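Local structure of Ala-tRNApro hydrolase ProX (Aeropyrum pernix, 1WDV) at residues T45-A57 against K77-T91. The protein probably hydrolyses mischarged alanyl-tRNA(Pro), acting as a free-standing trans-editing enzyme that backs up prolyl-tRNA synthetase. Sequence-based numbering, arbitrary orientation.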
# COMPACT_ATOMS: atom_id res chain seq x y z
N THR A 45 1.98 -0.51 1.90
CA THR A 45 1.15 -1.56 1.34
C THR A 45 1.71 -2.82 1.95
O THR A 45 2.79 -3.27 1.55
CB THR A 45 1.31 -1.68 -0.20
OG1 THR A 45 0.98 -0.42 -0.82
CG2 THR A 45 0.37 -2.71 -0.77
N LEU A 46 1.01 -3.38 2.92
CA LEU A 46 1.47 -4.59 3.58
C LEU A 46 0.82 -5.82 3.01
O LEU A 46 -0.40 -5.88 2.89
CB LEU A 46 1.13 -4.54 5.07
CG LEU A 46 1.67 -3.32 5.81
CD1 LEU A 46 1.14 -3.33 7.27
CD2 LEU A 46 3.20 -3.32 5.75
N ILE A 47 1.61 -6.83 2.67
CA ILE A 47 1.00 -8.05 2.15
C ILE A 47 0.66 -8.98 3.31
O ILE A 47 1.51 -9.28 4.18
CB ILE A 47 1.94 -8.75 1.14
CG1 ILE A 47 2.29 -7.79 0.00
CG2 ILE A 47 1.29 -10.02 0.60
CD1 ILE A 47 1.07 -7.27 -0.82
N VAL A 48 -0.59 -9.44 3.34
CA VAL A 48 -1.07 -10.31 4.40
C VAL A 48 -1.57 -11.62 3.77
O VAL A 48 -2.19 -11.60 2.70
CB VAL A 48 -2.21 -9.60 5.17
CG1 VAL A 48 -2.84 -10.51 6.22
CG2 VAL A 48 -1.63 -8.35 5.85
N LEU A 49 -1.29 -12.74 4.44
CA LEU A 49 -1.67 -14.04 3.92
C LEU A 49 -2.62 -14.78 4.84
O LEU A 49 -2.41 -14.78 6.05
CB LEU A 49 -0.43 -14.91 3.77
CG LEU A 49 0.74 -14.27 3.02
CD1 LEU A 49 1.93 -15.24 3.07
CD2 LEU A 49 0.35 -13.98 1.58
N ASP A 50 -3.66 -15.41 4.30
CA ASP A 50 -4.49 -16.21 5.18
C ASP A 50 -4.02 -17.66 5.04
O ASP A 50 -3.09 -17.95 4.28
CB ASP A 50 -6.01 -16.04 4.90
CG ASP A 50 -6.45 -16.54 3.52
OD1 ASP A 50 -5.91 -17.53 3.01
OD2 ASP A 50 -7.41 -15.92 2.95
N ASN A 51 -4.60 -18.58 5.80
CA ASN A 51 -4.13 -19.96 5.71
C ASN A 51 -4.76 -20.83 4.61
O ASN A 51 -4.66 -22.06 4.66
CB ASN A 51 -4.29 -20.64 7.07
CG ASN A 51 -5.74 -20.84 7.46
OD1 ASN A 51 -6.66 -20.31 6.84
ND2 ASN A 51 -5.95 -21.61 8.52
N ALA A 52 -5.39 -20.20 3.62
CA ALA A 52 -6.01 -20.93 2.53
C ALA A 52 -5.66 -20.36 1.16
O ALA A 52 -6.48 -20.37 0.26
CB ALA A 52 -7.54 -20.97 2.71
N GLY A 53 -4.44 -19.83 1.03
CA GLY A 53 -4.01 -19.28 -0.24
C GLY A 53 -4.44 -17.86 -0.56
O GLY A 53 -4.10 -17.33 -1.62
N GLY A 54 -5.14 -17.21 0.37
CA GLY A 54 -5.59 -15.85 0.12
C GLY A 54 -4.49 -14.82 0.35
O GLY A 54 -3.66 -14.96 1.26
N VAL A 55 -4.47 -13.79 -0.48
CA VAL A 55 -3.44 -12.77 -0.37
C VAL A 55 -4.10 -11.41 -0.38
O VAL A 55 -4.93 -11.13 -1.25
CB VAL A 55 -2.43 -12.85 -1.52
CG1 VAL A 55 -1.32 -11.81 -1.30
CG2 VAL A 55 -1.85 -14.29 -1.60
N TYR A 56 -3.72 -10.58 0.57
CA TYR A 56 -4.26 -9.24 0.68
C TYR A 56 -3.15 -8.18 0.67
O TYR A 56 -2.02 -8.46 1.08
CB TYR A 56 -5.02 -9.09 2.00
CG TYR A 56 -6.07 -10.13 2.25
CD1 TYR A 56 -5.72 -11.39 2.72
CD2 TYR A 56 -7.42 -9.85 2.02
CE1 TYR A 56 -6.68 -12.37 2.96
CE2 TYR A 56 -8.40 -10.84 2.26
CZ TYR A 56 -8.00 -12.09 2.73
OH TYR A 56 -8.92 -13.09 2.96
N ALA A 57 -3.47 -6.99 0.17
CA ALA A 57 -2.55 -5.84 0.17
C ALA A 57 -3.33 -4.87 1.06
O ALA A 57 -4.44 -4.48 0.72
CB ALA A 57 -2.37 -5.28 -1.23
N LYS A 77 -10.50 -15.87 8.44
CA LYS A 77 -9.56 -16.99 8.52
C LYS A 77 -8.30 -16.51 9.21
O LYS A 77 -8.03 -15.32 9.24
CB LYS A 77 -9.15 -17.45 7.11
CG LYS A 77 -10.24 -18.12 6.31
CD LYS A 77 -9.77 -18.40 4.91
CE LYS A 77 -10.88 -19.10 4.12
NZ LYS A 77 -10.62 -19.00 2.67
N PRO A 78 -7.50 -17.44 9.77
CA PRO A 78 -6.25 -17.06 10.44
C PRO A 78 -5.36 -16.34 9.42
O PRO A 78 -5.29 -16.76 8.25
CB PRO A 78 -5.66 -18.41 10.84
CG PRO A 78 -6.89 -19.29 11.03
CD PRO A 78 -7.73 -18.89 9.84
N VAL A 79 -4.67 -15.29 9.84
CA VAL A 79 -3.78 -14.56 8.92
C VAL A 79 -2.43 -14.25 9.52
O VAL A 79 -2.22 -14.38 10.73
CB VAL A 79 -4.37 -13.20 8.47
CG1 VAL A 79 -5.66 -13.42 7.69
CG2 VAL A 79 -4.63 -12.30 9.68
N ARG A 80 -1.50 -13.85 8.66
CA ARG A 80 -0.17 -13.45 9.12
C ARG A 80 0.40 -12.52 8.09
O ARG A 80 -0.11 -12.42 6.98
CB ARG A 80 0.76 -14.66 9.29
CG ARG A 80 1.21 -15.34 7.98
CD ARG A 80 2.31 -16.35 8.29
NE ARG A 80 2.66 -17.21 7.15
CZ ARG A 80 3.47 -16.87 6.15
NH1 ARG A 80 4.02 -15.68 6.11
NH2 ARG A 80 3.74 -17.76 5.18
N LEU A 81 1.49 -11.84 8.46
CA LEU A 81 2.17 -10.97 7.52
C LEU A 81 3.01 -11.85 6.62
O LEU A 81 3.58 -12.84 7.09
CB LEU A 81 3.16 -10.04 8.24
CG LEU A 81 2.51 -8.94 9.04
CD1 LEU A 81 3.55 -8.35 10.00
CD2 LEU A 81 1.94 -7.89 8.08
N ALA A 82 3.03 -11.53 5.34
CA ALA A 82 3.90 -12.22 4.38
C ALA A 82 5.31 -11.80 4.77
O ALA A 82 5.54 -10.64 5.16
CB ALA A 82 3.63 -11.74 2.96
N ARG A 83 6.25 -12.73 4.68
CA ARG A 83 7.65 -12.41 4.96
C ARG A 83 8.21 -11.69 3.73
O ARG A 83 7.65 -11.78 2.64
CB ARG A 83 8.41 -13.70 5.29
CG ARG A 83 7.90 -14.24 6.63
CD ARG A 83 8.62 -15.48 7.10
NE ARG A 83 8.41 -16.58 6.19
CZ ARG A 83 7.50 -17.53 6.33
NH1 ARG A 83 6.65 -17.56 7.37
NH2 ARG A 83 7.41 -18.46 5.39
N ALA A 84 9.31 -10.96 3.88
CA ALA A 84 9.87 -10.19 2.75
C ALA A 84 10.08 -10.93 1.44
O ALA A 84 9.82 -10.37 0.36
CB ALA A 84 11.16 -9.49 3.19
N ASN A 85 10.54 -12.17 1.50
CA ASN A 85 10.75 -12.94 0.28
C ASN A 85 9.39 -13.24 -0.35
O ASN A 85 9.26 -13.27 -1.58
CB ASN A 85 11.50 -14.25 0.60
CG ASN A 85 10.71 -15.16 1.52
OD1 ASN A 85 10.25 -14.74 2.58
ND2 ASN A 85 10.57 -16.42 1.12
N GLU A 86 8.38 -13.44 0.49
CA GLU A 86 7.04 -13.73 -0.01
C GLU A 86 6.44 -12.50 -0.67
O GLU A 86 5.73 -12.60 -1.66
CB GLU A 86 6.13 -14.21 1.12
CG GLU A 86 6.52 -15.58 1.67
CD GLU A 86 5.67 -16.01 2.84
OE1 GLU A 86 5.56 -15.23 3.81
OE2 GLU A 86 5.11 -17.14 2.80
N VAL A 87 6.70 -11.33 -0.07
CA VAL A 87 6.20 -10.07 -0.63
C VAL A 87 6.70 -9.92 -2.09
O VAL A 87 5.92 -9.63 -2.99
CB VAL A 87 6.66 -8.86 0.22
CG1 VAL A 87 6.28 -7.52 -0.47
CG2 VAL A 87 6.04 -8.94 1.60
N VAL A 88 7.99 -10.10 -2.30
CA VAL A 88 8.54 -9.96 -3.64
C VAL A 88 8.01 -11.01 -4.60
O VAL A 88 7.61 -10.69 -5.73
CB VAL A 88 10.07 -10.01 -3.61
CG1 VAL A 88 10.61 -9.96 -5.04
CG2 VAL A 88 10.60 -8.85 -2.77
N GLU A 89 8.00 -12.26 -4.14
CA GLU A 89 7.53 -13.38 -4.94
C GLU A 89 6.07 -13.24 -5.37
O GLU A 89 5.74 -13.44 -6.53
CB GLU A 89 7.71 -14.67 -4.13
CG GLU A 89 6.97 -15.90 -4.63
CD GLU A 89 6.98 -17.05 -3.60
OE1 GLU A 89 7.01 -16.78 -2.37
OE2 GLU A 89 6.95 -18.23 -4.02
N LEU A 90 5.19 -12.89 -4.43
CA LEU A 90 3.75 -12.81 -4.75
C LEU A 90 3.30 -11.52 -5.46
O LEU A 90 2.26 -11.51 -6.12
CB LEU A 90 2.92 -13.00 -3.46
CG LEU A 90 3.10 -14.34 -2.72
CD1 LEU A 90 2.41 -14.32 -1.36
CD2 LEU A 90 2.59 -15.46 -3.63
N THR A 91 4.10 -10.44 -5.37
CA THR A 91 3.68 -9.19 -6.00
C THR A 91 4.48 -8.81 -7.22
O THR A 91 3.95 -8.15 -8.13
CB THR A 91 3.77 -7.96 -5.04
OG1 THR A 91 5.14 -7.71 -4.73
CG2 THR A 91 3.02 -8.20 -3.73
O HOH W 1 4.11 -8.18 4.76
O HOH W 2 -2.22 -17.42 8.03
O HOH W 3 -8.87 -16.83 0.73
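Ile47 drives its branched side chain under helix 84-91: chi1 of -57° carries CG1 toward Val87, so that CD1 meets Thr91 CG2 tip to tip at 3.6 Å, while CG2 rests on Ala82 CB, a methyl small enough to let Leu49 come close too. Ile47 O accepts a nearly straight bond from Ala82 N (3.0 Å) and another from a water shared with Ala82 O. Val48, on the other face of the sheet, suits a strand with its beta-branch; its CG1 packs on Val79 CB. Leu49 pairs with Arg80 through Leu49 N to Arg80 O (2.8 Å) and Arg80 N to Leu49 O (2.9 Å). These bonds add strand 79-81 antiparallel to the edge of the five-stranded mixed sheet, part of the aminoacyl-tRNA editing domain, before the chain turns into helix 84-91, at 94° to strand 45-50. The forked Leu49 serves two partners: CD2 touches Leu90 CD1, while CD1 lies 3.4 Å above one face of the Arg80 guanidinium, toward its rim. The extended arginine grips Glu86 end-on, NH1 to OE1 and NH2 to OE2, both through syn lone pairs; Arg83 N takes the anti lone pair of OE1. A methionine in place of Arg80 would probably leave the Glu86 carboxylate without its two-pronged mate, held here chiefly by Arg83 N. The Asp50 carboxylate can take two N-H groups of the hairpin loop, Ala52 N (an Asx turn) and Gly54 N, which reach OD1 from opposite faces of its plane; a water bonded firmly to OD2 reaches Lys77 NZ only weakly. Asn51 lays its amide against Pro78, with OD1 3.5 Å from CD.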